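Local coordinates for protein phosphoribosylamine--glycine ligase (Thermotoga maritima, PDB 1VKZ) that catalyses the ATP-dependent ligation of glycine to 5-phosphoribosylamine, giving glycinamide ribonucleotide in the second step of de novo purine biosynthesis, at residues Leu197-Val202 and Lys246-Leu251; Leu270-Met275 and Pro281-Tyr286. All coordinates share one frame; numbering follows the deposited sequence.

Contact 1: residues Leu197-Val202 and Lys246-Leu251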
loop_
_atom_site.group_PDB
_atom_site.type_symbol
_atom_site.label_atom_id
_atom_site.label_comp_id
_atom_site.label_asym_id
_atom_site.label_seq_id
_atom_site.Cartn_x
_atom_site.Cartn_y
_atom_site.Cartn_z
ATOM N N LEU A 197 -1.840 -9.394 8.696
ATOM C CA LEU A 197 -0.896 -9.802 7.660
ATOM C C LEU A 197 -1.352 -9.338 6.272
ATOM O O LEU A 197 -2.520 -9.338 5.954
ATOM C CB LEU A 197 -0.782 -11.318 7.661
ATOM C CG LEU A 197 0.077 -11.996 6.600
ATOM C CD1 LEU A 197 1.582 -11.677 6.779
ATOM C CD2 LEU A 197 -0.176 -13.497 6.662
ATOM N N SER A 198 -0.408 -8.953 5.438
ATOM C CA SER A 198 -0.742 -8.472 4.122
ATOM C C SER A 198 -0.250 -9.498 3.139
ATOM O O SER A 198 0.741 -10.175 3.399
ATOM C CB SER A 198 -0.099 -7.108 3.841
ATOM O OG SER A 198 1.245 -7.222 3.390
ATOM N N ALA A 199 -0.955 -9.632 2.023
ATOM C CA ALA A 199 -0.470 -10.421 0.928
ATOM C C ALA A 199 -0.656 -9.638 -0.382
ATOM O O ALA A 199 -1.641 -8.984 -0.574
ATOM C CB ALA A 199 -1.161 -11.731 0.921
HETATM N N MSE A 200 0.332 -9.706 -1.254
HETATM C CA MSE A 200 0.397 -8.915 -2.463
HETATM C C MSE A 200 0.734 -9.801 -3.631
HETATM O O MSE A 200 1.573 -10.695 -3.555
HETATM C CB MSE A 200 1.498 -7.847 -2.355
HETATM C CG MSE A 200 1.004 -6.440 -2.080
HETATM SE SE MSE A 200 2.338 -5.362 -1.060
HETATM C CE MSE A 200 1.819 -6.153 0.754
ATOM N N ALA A 201 0.113 -9.520 -4.750
ATOM C CA ALA A 201 0.396 -10.292 -5.931
ATOM C C ALA A 201 0.417 -9.428 -7.198
ATOM O O ALA A 201 -0.297 -8.407 -7.317
ATOM C CB ALA A 201 -0.606 -11.412 -6.052
ATOM N N VAL A 202 1.255 -9.869 -8.136
ATOM C CA VAL A 202 1.188 -9.422 -9.527
ATOM C C VAL A 202 0.210 -10.358 -10.196
ATOM O O VAL A 202 0.290 -11.564 -10.025
ATOM C CB VAL A 202 2.557 -9.475 -10.252
ATOM C CG1 VAL A 202 2.479 -8.728 -11.549
ATOM C CG2 VAL A 202 3.661 -8.861 -9.399
ATOM N N LYS A 246 -1.108 -21.653 1.281
ATOM C CA LYS A 246 -2.086 -22.285 0.388
ATOM C C LYS A 246 -3.500 -21.696 0.539
ATOM O O LYS A 246 -4.216 -21.509 -0.444
ATOM C CB LYS A 246 -2.094 -23.810 0.551
ATOM C CG LYS A 246 -2.943 -24.503 -0.520
ATOM C CD LYS A 246 -2.339 -25.809 -1.037
ATOM C CE LYS A 246 -1.566 -25.604 -2.348
ATOM N NZ LYS A 246 -1.015 -26.907 -2.848
ATOM N N LYS A 247 -3.884 -21.390 1.773
ATOM C CA LYS A 247 -5.160 -20.711 2.036
ATOM C C LYS A 247 -5.182 -19.302 1.478
ATOM O O LYS A 247 -6.220 -18.846 1.011
ATOM C CB LYS A 247 -5.440 -20.679 3.543
ATOM C CG LYS A 247 -5.673 -22.058 4.137
ATOM C CD LYS A 247 -5.888 -21.987 5.638
ATOM C CE LYS A 247 -5.780 -23.355 6.272
ATOM N NZ LYS A 247 -6.119 -23.302 7.729
ATOM N N ILE A 248 -4.031 -18.623 1.540
ATOM C CA ILE A 248 -3.865 -17.282 0.984
ATOM C C ILE A 248 -4.000 -17.308 -0.514
ATOM O O ILE A 248 -4.609 -16.406 -1.101
ATOM C CB ILE A 248 -2.507 -16.646 1.412
ATOM C CG1 ILE A 248 -2.607 -16.155 2.866
ATOM C CG2 ILE A 248 -2.169 -15.450 0.546
ATOM C CD1 ILE A 248 -1.306 -15.577 3.462
ATOM N N GLU A 249 -3.411 -18.335 -1.126
ATOM C CA GLU A 249 -3.521 -18.572 -2.564
ATOM C C GLU A 249 -4.965 -18.759 -2.990
ATOM O O GLU A 249 -5.383 -18.271 -4.028
ATOM C CB GLU A 249 -2.761 -19.837 -2.944
ATOM C CG GLU A 249 -1.246 -19.711 -2.937
ATOM C CD GLU A 249 -0.556 -20.986 -3.418
ATOM O OE1 GLU A 249 -0.899 -22.084 -2.922
ATOM O OE2 GLU A 249 0.348 -20.897 -4.287
ATOM N N GLU A 250 -5.710 -19.486 -2.165
ATOM C CA GLU A 250 -7.108 -19.788 -2.420
ATOM C C GLU A 250 -7.953 -18.529 -2.344
ATOM O O GLU A 250 -8.909 -18.393 -3.095
ATOM C CB GLU A 250 -7.594 -20.844 -1.423
ATOM C CG GLU A 250 -9.023 -21.318 -1.623
ATOM C CD GLU A 250 -9.370 -22.531 -0.757
ATOM O OE1 GLU A 250 -8.545 -23.494 -0.686
ATOM O OE2 GLU A 250 -10.477 -22.532 -0.157
ATOM N N LEU A 251 -7.592 -17.604 -1.450
ATOM C CA LEU A 251 -8.241 -16.279 -1.398
ATOM C C LEU A 251 -8.027 -15.495 -2.682
ATOM O O LEU A 251 -8.964 -14.848 -3.185
ATOM C CB LEU A 251 -7.742 -15.464 -0.198
ATOM C CG LEU A 251 -8.280 -15.890 1.169
ATOM C CD1 LEU A 251 -7.633 -15.068 2.318
ATOM C CD2 LEU A 251 -9.812 -15.821 1.206
#
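Ala199, whose methyl group meets Ile248 of the helix, is probably hydrogen-bonded through its carbonyl, Ala199 O taking the N-H of Leu272 on the neighbouring strand. The bond runs within the sheet; toward the helix the strand offers the side chains of Leu197 and Ala199, both hydrocarbon. Ile248 supplies the helix's half of the contact and works as a two-pronged fork. Its CG2 branch, anti to the backbone N, comes up against Ala199, with Ile248 CG2 3.9 Å from Ala199 CB. The longer prong runs out through CG1 in an extended chain (chi2 176°), carrying Ile248 CD1 to within 4.0 Å of Leu197 CD2. The Leu197 and Ile248 side chains cross at about a right angle, so they meet through these methyl ends and do not lie along one another. The nearest backbone approach is Ala199 CA to Ile248 CA at 7.7 Å, consistent with the small side chain at Ala199.

The alternation of the strand sorts the rest. Leu197 and Ala199 point at the helix, while Ser198 and Met200, a selenomethionine, belong to the other face, where they pack on Tyr271 and Glu294. On the helix, Leu251 sits one turn on from Ile248 and continues the apolar stripe onto Leu274, Pro281 and Ile283, and Lys247 NZ hydrogen-bonds Gly279 O in the turn between strands 269-277 and 280-287. Helix 242-261 therefore lies across three successive strands, 195-204, 269-277 and 280-287. Leu197 and Ser198 fall in the range predicted to bind ATP, but the Leu197 side chain points to the helix. This is the alpha-on-beta layering of the ATP-grasp domain, an antiparallel sheet with a helix laid over one face.

Contact 2: residues Leu270-Met275 and Pro281-Tyr286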
loop_
_atom_site.group_PDB
_atom_site.type_symbol
_atom_site.label_atom_id
_atom_site.label_comp_id
_atom_site.label_asym_id
_atom_site.label_seq_id
_atom_site.Cartn_x
_atom_site.Cartn_y
_atom_site.Cartn_z
ATOM N N LEU A 270 -2.466 -6.778 -6.792
ATOM C CA LEU A 270 -3.590 -6.966 -5.870
ATOM C C LEU A 270 -3.046 -7.194 -4.488
ATOM O O LEU A 270 -2.264 -8.104 -4.257
ATOM C CB LEU A 270 -4.457 -8.149 -6.295
ATOM C CG LEU A 270 -5.565 -8.517 -5.290
ATOM C CD1 LEU A 270 -6.484 -7.306 -4.966
ATOM C CD2 LEU A 270 -6.357 -9.672 -5.810
ATOM N N TYR A 271 -3.523 -6.393 -3.550
ATOM C CA TYR A 271 -3.097 -6.453 -2.150
ATOM C C TYR A 271 -4.287 -6.940 -1.318
ATOM O O TYR A 271 -5.423 -6.452 -1.497
ATOM C CB TYR A 271 -2.598 -5.074 -1.713
ATOM C CG TYR A 271 -2.418 -4.849 -0.249
ATOM C CD1 TYR A 271 -3.508 -4.763 0.603
ATOM C CD2 TYR A 271 -1.159 -4.634 0.283
ATOM C CE1 TYR A 271 -3.336 -4.518 1.949
ATOM C CE2 TYR A 271 -0.968 -4.407 1.634
ATOM C CZ TYR A 271 -2.056 -4.343 2.454
ATOM O OH TYR A 271 -1.878 -4.130 3.802
ATOM N N LEU A 272 -4.026 -7.931 -0.452
ATOM C CA LEU A 272 -4.965 -8.405 0.531
ATOM C C LEU A 272 -4.460 -8.028 1.895
ATOM O O LEU A 272 -3.371 -8.409 2.275
ATOM C CB LEU A 272 -5.068 -9.928 0.461
ATOM C CG LEU A 272 -5.390 -10.610 -0.854
ATOM C CD1 LEU A 272 -5.695 -12.073 -0.636
ATOM C CD2 LEU A 272 -6.517 -9.939 -1.538
ATOM N N GLY A 273 -5.226 -7.268 2.648
ATOM C CA GLY A 273 -4.929 -7.074 4.065
ATOM C C GLY A 273 -5.671 -8.164 4.777
ATOM O O GLY A 273 -6.900 -8.256 4.638
ATOM N N LEU A 274 -4.942 -9.009 5.503
ATOM C CA LEU A 274 -5.520 -10.219 6.082
ATOM C C LEU A 274 -5.434 -10.195 7.591
ATOM O O LEU A 274 -4.775 -9.366 8.181
ATOM C CB LEU A 274 -4.820 -11.454 5.560
ATOM C CG LEU A 274 -4.847 -11.590 4.034
ATOM C CD1 LEU A 274 -3.702 -12.496 3.526
ATOM C CD2 LEU A 274 -6.194 -12.108 3.567
HETATM N N MSE A 275 -6.162 -11.119 8.190
HETATM C CA MSE A 275 -6.174 -11.367 9.606
HETATM C C MSE A 275 -6.159 -12.891 9.742
HETATM O O MSE A 275 -7.083 -13.569 9.287
HETATM C CB MSE A 275 -7.457 -10.801 10.221
HETATM C CG MSE A 275 -7.530 -10.944 11.721
HETATM SE SE MSE A 275 -6.021 -10.037 12.559
HETATM C CE MSE A 275 -6.830 -8.176 12.682
ATOM N N PRO A 281 -6.988 -17.429 7.164
ATOM C CA PRO A 281 -6.894 -16.059 6.744
ATOM C C PRO A 281 -8.237 -15.473 6.291
ATOM O O PRO A 281 -8.924 -16.057 5.436
ATOM C CB PRO A 281 -5.913 -16.132 5.561
ATOM C CG PRO A 281 -6.149 -17.432 4.979
ATOM C CD PRO A 281 -6.569 -18.345 6.090
ATOM N N TYR A 282 -8.550 -14.309 6.872
ATOM C CA TYR A 282 -9.703 -13.470 6.535
ATOM C C TYR A 282 -9.216 -12.202 5.843
ATOM O O TYR A 282 -8.179 -11.622 6.223
ATOM C CB TYR A 282 -10.465 -13.075 7.801
ATOM C CG TYR A 282 -11.154 -14.214 8.470
ATOM C CD1 TYR A 282 -10.446 -15.139 9.216
ATOM C CD2 TYR A 282 -12.516 -14.373 8.365
ATOM C CE1 TYR A 282 -11.088 -16.201 9.833
ATOM C CE2 TYR A 282 -13.173 -15.439 8.967
ATOM C CZ TYR A 282 -12.460 -16.342 9.696
ATOM O OH TYR A 282 -13.118 -17.374 10.303
ATOM N N ILE A 283 -9.978 -11.789 4.823
ATOM C CA ILE A 283 -9.716 -10.551 4.106
ATOM C C ILE A 283 -10.365 -9.382 4.791
ATOM O O ILE A 283 -11.590 -9.290 4.827
ATOM C CB ILE A 283 -10.205 -10.616 2.654
ATOM C CG1 ILE A 283 -9.473 -11.743 1.920
ATOM C CG2 ILE A 283 -9.969 -9.273 1.972
ATOM C CD1 ILE A 283 -9.839 -11.908 0.490
ATOM N N LEU A 284 -9.515 -8.488 5.311
ATOM C CA LEU A 284 -9.923 -7.244 5.945
ATOM C C LEU A 284 -10.230 -6.177 4.945
ATOM O O LEU A 284 -11.040 -5.302 5.228
ATOM C CB LEU A 284 -8.816 -6.725 6.857
ATOM C CG LEU A 284 -8.497 -7.652 8.021
ATOM C CD1 LEU A 284 -7.464 -6.995 8.906
ATOM C CD2 LEU A 284 -9.757 -7.969 8.771
ATOM N N GLU A 285 -9.552 -6.238 3.798
ATOM C CA GLU A 285 -9.733 -5.275 2.737
ATOM C C GLU A 285 -8.878 -5.643 1.555
ATOM O O GLU A 285 -7.910 -6.371 1.662
ATOM C CB GLU A 285 -9.404 -3.845 3.180
ATOM C CG GLU A 285 -7.936 -3.594 3.368
ATOM C CD GLU A 285 -7.624 -2.245 3.979
ATOM O OE1 GLU A 285 -8.530 -1.563 4.546
ATOM O OE2 GLU A 285 -6.435 -1.879 3.885
ATOM N N TYR A 286 -9.282 -5.121 0.416
ATOM C CA TYR A 286 -8.577 -5.228 -0.855
ATOM C C TYR A 286 -7.953 -3.857 -1.150
ATOM O O TYR A 286 -8.581 -2.825 -0.955
ATOM C CB TYR A 286 -9.586 -5.534 -1.954
ATOM C CG TYR A 286 -10.145 -6.936 -2.011
ATOM C CD1 TYR A 286 -9.312 -8.040 -2.084
ATOM C CD2 TYR A 286 -11.513 -7.150 -2.045
ATOM C CE1 TYR A 286 -9.841 -9.319 -2.136
ATOM C CE2 TYR A 286 -12.039 -8.408 -2.119
ATOM C CZ TYR A 286 -11.202 -9.480 -2.158
ATOM O OH TYR A 286 -11.728 -10.726 -2.263
#
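Leu284 lies against the carbonyl of Gly273, Leu284 CB coming to 3.3 Å from Gly273 O. The side of Gly273 that lacks a side chain is faced by Glu285 CG and, a little farther off, by Leu284 CB. From there the Leu284 fork opens over the next residues, Leu284 CD2 reaching 3.9 Å from Met275 CB. Met275, a selenomethionine, bends at chi2 and chi3 (59° and 86°) and so brings its CE back to 4.0 Å from Leu284 CD1. Leu284 and Glu285 both stand opposite Gly273, a classic beta bulge in this hairpin: Leu284 N donates to Gly273 O at 2.7 Å, Glu285 N only weakly to the same oxygen. With an alanine at Leu284 both branches would be gone, and the Met275 side chain would probably lose the packing of its CB and CE, with a gap opening beside the bulge. Glu285, a predicted magnesium ligand, is salt-bridged to Lys107.

On the other face the bumps are Leu272, Leu274, Ile283 and Tyr286. Leu272 CD2 butts against the edge of the Tyr286 ring, in its plane, 3.4 Å from Tyr286 CD1, while Ile283 CG2 sits over the rim of one ring face. Farther along, Leu274 CD2 rests 3.7 Å from Ile283 CG1.

Contact 1 and contact 2 belong to one antiparallel sheet, their centres 8 Å apart, and strands 195-204 and 269-277 are direct neighbours in it. Contact 1 is small and wholly buried, joining a helix to a strand through methyl groups alone. Contact 2 is about five times larger in buried area and only partly buried; it pairs two strands through backbone hydrogen bonds and packs side chains on both faces. Leu274, on the helix side like Ala199, touches Ala199 and also Leu251 of the helix. On the opposite face, Met200 CE packs 3.4 Å from Tyr271 CD2, and there the chemistry turns polar toward the predicted metal ligands Glu285 and Asn287.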